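PDB 2QNT: uncharacterized protein Atu1872 from Agrobacterium tumefaciens, which is of unknown function but belongs to the glyoxalase/bleomycin resistance/dioxygenase family, whose members use paired beta-alpha-beta-beta-beta modules to bind metals or small ligands. Local coordinates for residues N11-V16 against G47-E52; K23-D28 against Y115-H120; D84-F89 against G108-R113. All blocks are in the same frame, centred on the assembly; numbering follows the deposited sequence. Where two conformers were deposited one is given.

In the fold
The chain is built from two four-stranded mixed sheets with the same strand order, each with a helix following its first strand, the doubled beta-alpha-beta-beta-beta layout of the glyoxalase fold. Interaction 1 pairs two strands of the N-terminal sheet, and interaction 3 packs helix 85-92 on a strand of the C-terminal one; their centres lie about 23 Å apart. Interaction 2 brings helix 19-29 to the turn between strands 110-115 and 121-126. Interactions 1 and 2 touch, through Phe15 and His120 and through Phe48 and Tyr26, with centres about 11 Å apart. Interaction 1 precedes interaction 3 in sequence, while the segments of interactions 1 and 2 interleave; helix and turn thus tie the two halves together.

Interaction 1: residues N11-V16 against G47-E52; sequences NPIPFV and GFAIHE
Strands 11-16 and 49-52 run parallel only at their C-terminal ends, where Phe15 is bridged to His51 and Val16 to Glu52; the short axes are 36° apart. Two backbone hydrogen bonds hold this end: His51 N donates to Pro14 O (3.2 Å), and Val16 N donates to His51 O (2.9 Å). Further back, Pro12 and Pro14 have no N-H to give, and Pro12 O and Ala49 O, both acceptors, lie 3.4 Å apart without a bond. Pro14 CD sits 3.1 Å from Ala49 O. This is the first-strand to fourth-strand pairing of the N-terminal beta-alpha-beta-beta-beta module, and residues 11-14 continue the sheet by antiparallel pairing with a strand of the second subunit.

The Ile13 and His51 side chains run alongside one another in the same direction, with Ile13 CG2 3.5 Å from His51 CB; Leu56 of helix 53-61 packs on both. Elsewhere Pro14 CG reaches the Phe48 ring at CE2 (4.0 Å), and Tyr26 also meets that ring. Val16 CG1 packs on Ile50 CB (4.2 Å), while its CG2 approaches His51 O. In His51, chi1 (-157°) carries CG anti to the backbone N, and the ring turn at chi2 lets ND1 donate to Glu52 O, 2.8 Å away. Glu52, at the N-cap of helix 53-61, bonds Arg54 N through OE2 and Ser55 OG through OE1.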
loop_
_atom_site.group_PDB
_atom_site.type_symbol
_atom_site.label_atom_id
_atom_site.label_comp_id
_atom_site.label_asym_id
_atom_site.label_seq_id
_atom_site.Cartn_x
_atom_site.Cartn_y
_atom_site.Cartn_z
ATOM N N ASN A 11 1.935 1.082 7.266
ATOM C CA ASN A 11 1.586 -0.099 6.429
ATOM C C ASN A 11 0.550 0.249 5.374
ATOM O O ASN A 11 -0.427 0.859 5.750
ATOM C CB ASN A 11 0.897 -1.205 7.259
ATOM C CG ASN A 11 1.765 -1.776 8.375
ATOM O OD1 ASN A 11 2.798 -2.398 8.121
ATOM N ND2 ASN A 11 1.299 -1.630 9.611
ATOM N N PRO A 12 0.643 -0.292 4.171
ATOM C CA PRO A 12 -0.552 -0.436 3.375
ATOM C C PRO A 12 -1.262 -1.683 3.859
ATOM O O PRO A 12 -0.627 -2.640 4.286
ATOM C CB PRO A 12 -0.016 -0.699 1.977
ATOM C CG PRO A 12 1.238 -1.420 2.191
ATOM C CD PRO A 12 1.799 -0.956 3.526
ATOM N N ILE A 13 -2.589 -1.698 3.720
ATOM C CA ILE A 13 -3.392 -2.824 4.163
ATOM C C ILE A 13 -4.396 -3.148 3.056
ATOM O O ILE A 13 -5.540 -2.733 3.097
ATOM C CB ILE A 13 -4.098 -2.565 5.497
ATOM C CG1 ILE A 13 -3.132 -2.026 6.548
ATOM C CG2 ILE A 13 -4.758 -3.870 5.966
ATOM C CD1 ILE A 13 -3.795 -1.576 7.866
ATOM N N PRO A 14 -3.960 -3.889 2.013
ATOM C CA PRO A 14 -4.905 -4.403 1.026
ATOM C C PRO A 14 -5.944 -5.284 1.686
ATOM O O PRO A 14 -5.632 -6.066 2.601
ATOM C CB PRO A 14 -4.037 -5.194 0.053
ATOM C CG PRO A 14 -2.638 -4.829 0.384
ATOM C CD PRO A 14 -2.573 -4.304 1.740
ATOM N N PHE A 15 -7.169 -5.191 1.180
ATOM C CA PHE A 15 -8.270 -6.025 1.661
ATOM C C PHE A 15 -8.256 -7.351 0.924
ATOM O O PHE A 15 -7.987 -7.420 -0.267
ATOM C CB PHE A 15 -9.601 -5.374 1.375
ATOM C CG PHE A 15 -9.875 -4.072 2.121
ATOM C CD1 PHE A 15 -8.937 -3.477 2.956
ATOM C CD2 PHE A 15 -11.056 -3.398 1.887
ATOM C CE1 PHE A 15 -9.208 -2.249 3.590
ATOM C CE2 PHE A 15 -11.310 -2.161 2.528
ATOM C CZ PHE A 15 -10.384 -1.616 3.354
ATOM N N VAL A 16 -8.516 -8.423 1.656
ATOM C CA VAL A 16 -8.513 -9.784 1.091
ATOM C C VAL A 16 -9.771 -10.532 1.483
ATOM O O VAL A 16 -10.345 -10.296 2.543
ATOM C CB VAL A 16 -7.225 -10.576 1.482
ATOM C CG1 VAL A 16 -5.982 -9.776 1.062
ATOM C CG2 VAL A 16 -7.179 -10.913 2.981
ATOM N N GLY A 47 7.191 -4.347 6.335
ATOM C CA GLY A 47 6.156 -3.318 6.308
ATOM C C GLY A 47 4.933 -3.605 5.457
ATOM O O GLY A 47 4.282 -2.672 5.018
ATOM N N PHE A 48 4.702 -4.854 5.126
ATOM C CA PHE A 48 3.522 -5.224 4.376
ATOM C C PHE A 48 2.503 -5.819 5.352
ATOM O O PHE A 48 2.860 -6.361 6.393
ATOM C CB PHE A 48 3.908 -6.265 3.321
ATOM C CG PHE A 48 2.813 -6.607 2.358
ATOM C CD1 PHE A 48 2.261 -7.892 2.329
ATOM C CD2 PHE A 48 2.258 -5.644 1.536
ATOM C CE1 PHE A 48 1.246 -8.218 1.475
ATOM C CE2 PHE A 48 1.226 -5.963 0.683
ATOM C CZ PHE A 48 0.707 -7.259 0.660
ATOM N N ALA A 49 1.228 -5.670 5.015
ATOM C CA ALA A 49 0.150 -6.202 5.838
ATOM C C ALA A 49 -1.057 -6.513 4.984
ATOM O O ALA A 49 -1.148 -6.017 3.884
ATOM C CB ALA A 49 -0.239 -5.220 6.924
ATOM N N ILE A 50 -1.930 -7.394 5.484
ATOM C CA ILE A 50 -3.180 -7.751 4.794
ATOM C C ILE A 50 -4.276 -7.841 5.840
ATOM O O ILE A 50 -4.011 -8.173 6.998
ATOM C CB ILE A 50 -3.064 -9.106 4.040
ATOM C CG1 ILE A 50 -2.554 -10.214 4.971
ATOM C CG2 ILE A 50 -2.170 -8.997 2.811
ATOM C CD1 ILE A 50 -2.465 -11.652 4.359
ATOM N N HIS A 51 -5.520 -7.589 5.431
ATOM C CA HIS A 51 -6.645 -7.689 6.357
ATOM C C HIS A 51 -7.849 -8.265 5.650
ATOM O O HIS A 51 -8.131 -7.896 4.513
ATOM C CB HIS A 51 -7.032 -6.297 6.901
ATOM C CG HIS A 51 -7.771 -6.264 8.219
ATOM N ND1 HIS A 51 -9.010 -6.843 8.445
ATOM C CD2 HIS A 51 -7.432 -5.656 9.383
ATOM C CE1 HIS A 51 -9.395 -6.578 9.693
ATOM N NE2 HIS A 51 -8.442 -5.882 10.291
ATOM N N GLU A 52 -8.557 -9.187 6.293
ATOM C CA GLU A 52 -9.831 -9.651 5.760
ATOM C C GLU A 52 -10.705 -8.429 5.526
ATOM O O GLU A 52 -10.829 -7.571 6.398
ATOM C CB GLU A 52 -10.458 -10.671 6.689
ATOM C CG GLU A 52 -11.691 -11.348 6.086
ATOM C CD GLU A 52 -12.955 -10.524 6.236
ATOM O OE1 GLU A 52 -13.107 -9.860 7.269
ATOM O OE2 GLU A 52 -13.817 -10.533 5.325
#

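Interaction 2: residues K23-D28 against Y115-H120; sequences KSFYRD and YDPDGH
Phe25 and Tyr26, neighbours on helix 19-29, take hold of the turn at Asp116 and Pro117 in different ways, one through a ring face and the other through a hydroxyl. Phe25 has its CG anti to the backbone N, and Pro117 lies over one face of its ring: CD is 3.5 Å from the ring centroid and close to the normal, a CH-pi contact. Pro117 CG settles beside it, nearer the root of the aromatic side chain, 3.6 Å from Phe25 CG. At the far end of the ring, Phe25 CE2 meets Asp116 CB at 3.8 Å, and the ring and carboxylate planes are nearly perpendicular.

Tyr26 reaches Asp116 with its tip. Its OH donates to Asp116 OD2 over 2.7 Å, meeting that oxygen on the anti side, 19° out of the carboxylate plane. The acid approaches at the edge of the ring, and its plane is turned 71° from that of the tyrosine. With Asp116 CG set between its own backbone N and carbonyl carbon (chi1 88°), the carboxylate stays close to its own turn, and the other oxygen, OD1, accepts from Asp118 N (2.8 Å), an Asx turn, and from His120 N (3.0 Å); these two N-H groups come from opposite faces of the carboxylate. A type I beta turn from Asp116 to Gly119 shares the same backbone, closed by Gly119 N donating to Asp116 O.

The turn joins strands 110-115 and 121-126 of the C-terminal sheet, so a helix of the N-terminal module rests on the other half. Both oxygens of buried Asp116 are engaged, one by a hydroxyl and one by backbone N-H groups, which would favour the ionised carboxylate and restrict its rotation.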
loop_
_atom_site.group_PDB
_atom_site.type_symbol
_atom_site.label_atom_id
_atom_site.label_comp_id
_atom_site.label_asym_id
_atom_site.label_seq_id
_atom_site.Cartn_x
_atom_site.Cartn_y
_atom_site.Cartn_z
ATOM N N LYS A 23 -2.510 -15.253 3.409
ATOM C CA LYS A 23 -1.355 -15.464 4.289
ATOM C C LYS A 23 -0.411 -16.525 3.697
ATOM O O LYS A 23 0.807 -16.341 3.629
ATOM C CB LYS A 23 -1.828 -15.868 5.682
ATOM C CG LYS A 23 -0.752 -16.239 6.678
ATOM C CD LYS A 23 -1.352 -16.336 8.066
ATOM C CE LYS A 23 -2.200 -17.588 8.206
ATOM N NZ LYS A 23 -2.603 -17.814 9.617
ATOM N N SER A 24 -1.015 -17.638 3.269
ATOM C CA SER A 24 -0.265 -18.742 2.687
ATOM C C SER A 24 0.423 -18.327 1.377
ATOM O O SER A 24 1.548 -18.696 1.112
ATOM C CB SER A 24 -1.176 -19.946 2.457
ATOM O OG SER A 24 -1.687 -20.448 3.678
ATOM N N PHE A 25 -0.262 -17.543 0.549
ATOM C CA PHE A 25 0.349 -17.026 -0.673
ATOM C C PHE A 25 1.591 -16.168 -0.375
ATOM O O PHE A 25 2.684 -16.398 -0.933
ATOM C CB PHE A 25 -0.686 -16.193 -1.419
ATOM C CG PHE A 25 -0.173 -15.545 -2.666
ATOM C CD1 PHE A 25 -0.142 -16.252 -3.831
ATOM C CD2 PHE A 25 0.248 -14.236 -2.678
ATOM C CE1 PHE A 25 0.300 -15.677 -4.995
ATOM C CE2 PHE A 25 0.723 -13.673 -3.838
ATOM C CZ PHE A 25 0.715 -14.395 -5.000
ATOM N N TYR A 26 1.423 -15.164 0.487
ATOM C CA TYR A 26 2.532 -14.222 0.750
ATOM C C TYR A 26 3.688 -14.880 1.482
ATOM O O TYR A 26 4.856 -14.586 1.202
ATOM C CB TYR A 26 2.023 -12.950 1.458
ATOM C CG TYR A 26 1.303 -12.008 0.528
ATOM C CD1 TYR A 26 -0.079 -11.905 0.497
ATOM C CD2 TYR A 26 2.026 -11.233 -0.339
ATOM C CE1 TYR A 26 -0.711 -11.049 -0.363
ATOM C CE2 TYR A 26 1.426 -10.373 -1.211
ATOM C CZ TYR A 26 0.039 -10.263 -1.242
ATOM O OH TYR A 26 -0.537 -9.372 -2.138
ATOM N N ARG A 27 3.380 -15.785 2.410
ATOM C CA ARG A 27 4.426 -16.510 3.163
ATOM C C ARG A 27 5.023 -17.643 2.321
ATOM O O ARG A 27 6.257 -17.710 2.198
ATOM C CB ARG A 27 3.909 -17.008 4.535
ATOM C CG ARG A 27 5.019 -17.501 5.507
ATOM C CD ARG A 27 4.427 -18.126 6.783
ATOM N NE ARG A 27 3.415 -19.110 6.419
ATOM C CZ ARG A 27 2.343 -19.439 7.149
ATOM N NH1 ARG A 27 1.499 -20.344 6.678
ATOM N NH2 ARG A 27 2.099 -18.890 8.339
ATOM N N ASP A 28 4.198 -18.493 1.696
ATOM C CA ASP A 28 4.742 -19.693 0.964
ATOM C C ASP A 28 5.302 -19.418 -0.416
ATOM O O ASP A 28 6.276 -20.042 -0.845
ATOM C CB ASP A 28 3.705 -20.813 0.711
ATOM C CG ASP A 28 3.189 -21.470 1.969
ATOM O OD1 ASP A 28 3.627 -21.088 3.085
ATOM O OD2 ASP A 28 2.301 -22.341 1.800
ATOM N N TYR A 115 -0.660 -11.131 -10.286
ATOM C CA TYR A 115 -1.769 -10.891 -9.368
ATOM C C TYR A 115 -1.641 -11.722 -8.107
ATOM O O TYR A 115 -1.191 -12.874 -8.160
ATOM C CB TYR A 115 -3.094 -11.270 -10.020
ATOM C CG TYR A 115 -3.426 -10.443 -11.228
ATOM C CD1 TYR A 115 -3.746 -9.099 -11.119
ATOM C CD2 TYR A 115 -3.357 -10.990 -12.494
ATOM C CE1 TYR A 115 -4.046 -8.337 -12.254
ATOM C CE2 TYR A 115 -3.634 -10.248 -13.617
ATOM C CZ TYR A 115 -3.980 -8.916 -13.491
ATOM O OH TYR A 115 -4.261 -8.166 -14.616
ATOM N N ASP A 116 -2.053 -11.154 -6.985
ATOM C CA ASP A 116 -2.277 -11.946 -5.774
ATOM C C ASP A 116 -3.625 -12.658 -5.850
ATOM O O ASP A 116 -4.348 -12.495 -6.829
ATOM C CB ASP A 116 -2.013 -11.120 -4.517
ATOM C CG ASP A 116 -3.184 -10.363 -4.008
ATOM O OD1 ASP A 116 -4.249 -10.298 -4.665
ATOM O OD2 ASP A 116 -3.085 -9.825 -2.867
ATOM N N PRO A 117 -3.947 -13.510 -4.871
ATOM C CA PRO A 117 -5.186 -14.262 -4.932
ATOM C C PRO A 117 -6.455 -13.413 -5.040
ATOM O O PRO A 117 -7.481 -13.925 -5.487
ATOM C CB PRO A 117 -5.168 -15.060 -3.625
ATOM C CG PRO A 117 -3.692 -15.280 -3.397
ATOM C CD PRO A 117 -3.092 -13.947 -3.748
ATOM N N ASP A 118 -6.416 -12.148 -4.646
ATOM C CA ASP A 118 -7.573 -11.260 -4.695
ATOM C C ASP A 118 -7.529 -10.369 -5.928
ATOM O O ASP A 118 -8.459 -9.564 -6.133
ATOM C CB ASP A 118 -7.646 -10.407 -3.429
ATOM C CG ASP A 118 -8.021 -11.222 -2.237
ATOM O OD1 ASP A 118 -9.235 -11.311 -1.946
ATOM O OD2 ASP A 118 -7.111 -11.819 -1.629
ATOM N N GLY A 119 -6.496 -10.503 -6.753
ATOM C CA GLY A 119 -6.357 -9.670 -7.922
ATOM C C GLY A 119 -5.584 -8.388 -7.742
ATOM O O GLY A 119 -5.507 -7.595 -8.680
ATOM N N HIS A 120 -4.974 -8.170 -6.577
ATOM C CA HIS A 120 -4.151 -6.984 -6.415
ATOM C C HIS A 120 -2.901 -7.139 -7.274
ATOM O O HIS A 120 -2.383 -8.261 -7.405
ATOM C CB HIS A 120 -3.719 -6.776 -4.948
ATOM C CG HIS A 120 -4.850 -6.513 -4.015
ATOM N ND1 HIS A 120 -5.663 -5.396 -4.118
ATOM C CD2 HIS A 120 -5.296 -7.215 -2.948
ATOM C CE1 HIS A 120 -6.543 -5.429 -3.136
ATOM N NE2 HIS A 120 -6.345 -6.523 -2.412
#

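Interaction 3: residues D84-F89 against G108-R113; sequences DVDAAF and GQRVFR
Arg110 grips Asp86 end-on, NH2 donating to OD1 at 2.7 Å and NH1 to OD2 at 3.1 Å, in a two-nitrogen salt bridge that ties helix 85-92 to strand 110-115 in the C-terminal beta-alpha-beta-beta-beta module of this glyoxalase-like fold. OD1 takes the NH2 hydrogen on its syn lone pair, and both acceptors lie close to the guanidinium plane, which is 30° from that of the carboxylate. A weak third bond runs from NH1 to OD1. The helix is packed on one face of the module's sheet. Val85 CG1 sits 3.8 Å from Arg110 NH1; Leu102 of strand 98-104 touches Val85, Asp86 and Arg110.

Next to the ion pair the packing is apolar. Chi1 of 64° brings Phe112 CG near both its backbone N and its backbone C, and the ring lies against the helix, where Val85 CG2 meets its edge at CE2 (4.1 Å) and Ala88 CB also approaches CE2. Phe89 completes the contact with a T-shaped stack, planes at 75°: its edge points at the Phe112 face, with Phe89 CD1 3.6 Å from Phe112 CG.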
loop_
_atom_site.group_PDB
_atom_site.type_symbol
_atom_site.label_atom_id
_atom_site.label_comp_id
_atom_site.label_asym_id
_atom_site.label_seq_id
_atom_site.Cartn_x
_atom_site.Cartn_y
_atom_site.Cartn_z
ATOM N N ASP A 84 17.611 -11.966 -5.706
ATOM C CA ASP A 84 17.823 -12.836 -6.838
ATOM C C ASP A 84 16.502 -12.986 -7.598
ATOM O O ASP A 84 15.742 -13.944 -7.403
ATOM C CB ASP A 84 18.333 -14.203 -6.377
ATOM C CG ASP A 84 18.716 -15.106 -7.539
ATOM O OD1 ASP A 84 18.396 -14.792 -8.703
ATOM O OD2 ASP A 84 19.368 -16.149 -7.275
ATOM N N VAL A 85 16.236 -12.012 -8.457
ATOM C CA VAL A 85 14.972 -11.947 -9.153
ATOM C C VAL A 85 14.773 -13.158 -10.063
ATOM O O VAL A 85 13.651 -13.587 -10.260
ATOM C CB VAL A 85 14.790 -10.614 -9.924
ATOM C CG1 VAL A 85 15.586 -10.579 -11.212
ATOM C CG2 VAL A 85 13.290 -10.354 -10.181
ATOM N N ASP A 86 15.849 -13.726 -10.587
ATOM C CA ASP A 86 15.722 -14.939 -11.400
ATOM C C ASP A 86 15.216 -16.133 -10.597
ATOM O O ASP A 86 14.362 -16.869 -11.074
ATOM C CB ASP A 86 17.050 -15.281 -12.054
ATOM C CG ASP A 86 17.495 -14.200 -13.000
ATOM O OD1 ASP A 86 16.847 -14.036 -14.035
ATOM O OD2 ASP A 86 18.489 -13.503 -12.700
ATOM N N ALA A 87 15.767 -16.325 -9.406
ATOM C CA ALA A 87 15.316 -17.397 -8.515
ATOM C C ALA A 87 13.880 -17.136 -8.089
ATOM O O ALA A 87 13.073 -18.068 -8.061
ATOM C CB ALA A 87 16.227 -17.535 -7.285
ATOM N N ALA A 88 13.550 -15.886 -7.745
ATOM C CA ALA A 88 12.191 -15.545 -7.348
ATOM C C ALA A 88 11.220 -15.887 -8.466
ATOM O O ALA A 88 10.130 -16.402 -8.210
ATOM C CB ALA A 88 12.051 -14.032 -6.974
ATOM N N PHE A 89 11.571 -15.524 -9.701
ATOM C CA PHE A 89 10.678 -15.787 -10.825
ATOM C C PHE A 89 10.458 -17.293 -11.014
ATOM O O PHE A 89 9.322 -17.760 -11.207
ATOM C CB PHE A 89 11.263 -15.170 -12.096
ATOM C CG PHE A 89 10.393 -15.329 -13.298
ATOM C CD1 PHE A 89 9.187 -14.658 -13.387
ATOM C CD2 PHE A 89 10.791 -16.104 -14.363
ATOM C CE1 PHE A 89 8.369 -14.814 -14.492
ATOM C CE2 PHE A 89 9.984 -16.231 -15.484
ATOM C CZ PHE A 89 8.765 -15.614 -15.528
ATOM N N GLY A 108 15.787 0.085 -17.052
ATOM C CA GLY A 108 16.913 -0.844 -16.977
ATOM C C GLY A 108 16.796 -1.961 -15.962
ATOM O O GLY A 108 17.596 -2.896 -15.967
ATOM N N GLN A 109 15.819 -1.874 -15.075
ATOM C CA GLN A 109 15.603 -2.879 -14.040
ATOM C C GLN A 109 14.773 -4.037 -14.574
ATOM O O GLN A 109 13.786 -3.816 -15.263
ATOM C CB GLN A 109 14.856 -2.226 -12.871
ATOM C CG GLN A 109 14.642 -3.086 -11.660
ATOM C CD GLN A 109 13.634 -2.476 -10.701
ATOM O OE1 GLN A 109 12.909 -1.539 -11.044
ATOM N NE2 GLN A 109 13.604 -2.984 -9.475
ATOM N N ARG A 110 15.158 -5.267 -14.233
ATOM C CA ARG A 110 14.376 -6.453 -14.556
ATOM C C ARG A 110 13.329 -6.712 -13.478
ATOM O O ARG A 110 13.667 -6.822 -12.288
ATOM C CB ARG A 110 15.302 -7.647 -14.689
ATOM C CG ARG A 110 16.316 -7.467 -15.796
ATOM C CD ARG A 110 17.366 -8.524 -15.763
ATOM N NE ARG A 110 16.823 -9.821 -16.078
ATOM C CZ ARG A 110 17.028 -10.930 -15.380
ATOM N NH1 ARG A 110 17.794 -10.922 -14.276
ATOM N NH2 ARG A 110 16.471 -12.056 -15.819
ATOM N N VAL A 111 12.062 -6.786 -13.903
ATOM C CA VAL A 111 10.957 -7.050 -12.997
ATOM C C VAL A 111 9.958 -7.986 -13.615
ATOM O O VAL A 111 9.867 -8.100 -14.823
ATOM C CB VAL A 111 10.218 -5.731 -12.558
ATOM C CG1 VAL A 111 11.227 -4.598 -12.311
ATOM C CG2 VAL A 111 9.162 -5.293 -13.547
ATOM N N PHE A 112 9.145 -8.636 -12.779
ATOM C CA PHE A 112 7.944 -9.308 -13.258
ATOM C C PHE A 112 6.758 -8.840 -12.452
ATOM O O PHE A 112 6.908 -8.318 -11.360
ATOM C CB PHE A 112 8.086 -10.842 -13.278
ATOM C CG PHE A 112 8.282 -11.525 -11.942
ATOM C CD1 PHE A 112 7.269 -12.320 -11.402
ATOM C CD2 PHE A 112 9.498 -11.502 -11.305
ATOM C CE1 PHE A 112 7.466 -13.035 -10.228
ATOM C CE2 PHE A 112 9.690 -12.231 -10.131
ATOM C CZ PHE A 112 8.664 -12.976 -9.601
ATOM N N ARG A 113 5.562 -8.991 -13.018
ATOM C CA ARG A 113 4.341 -8.470 -12.394
ATOM C C ARG A 113 3.247 -9.528 -12.511
ATOM O O ARG A 113 3.207 -10.298 -13.483
ATOM C CB ARG A 113 3.915 -7.168 -13.039
ATOM C CG ARG A 113 4.969 -6.066 -12.916
ATOM C CD ARG A 113 4.460 -4.704 -13.350
ATOM N NE ARG A 113 5.468 -3.640 -13.232
ATOM C CZ ARG A 113 6.176 -3.153 -14.244
ATOM N NH1 ARG A 113 6.056 -3.625 -15.485
ATOM N NH2 ARG A 113 7.026 -2.152 -14.062
#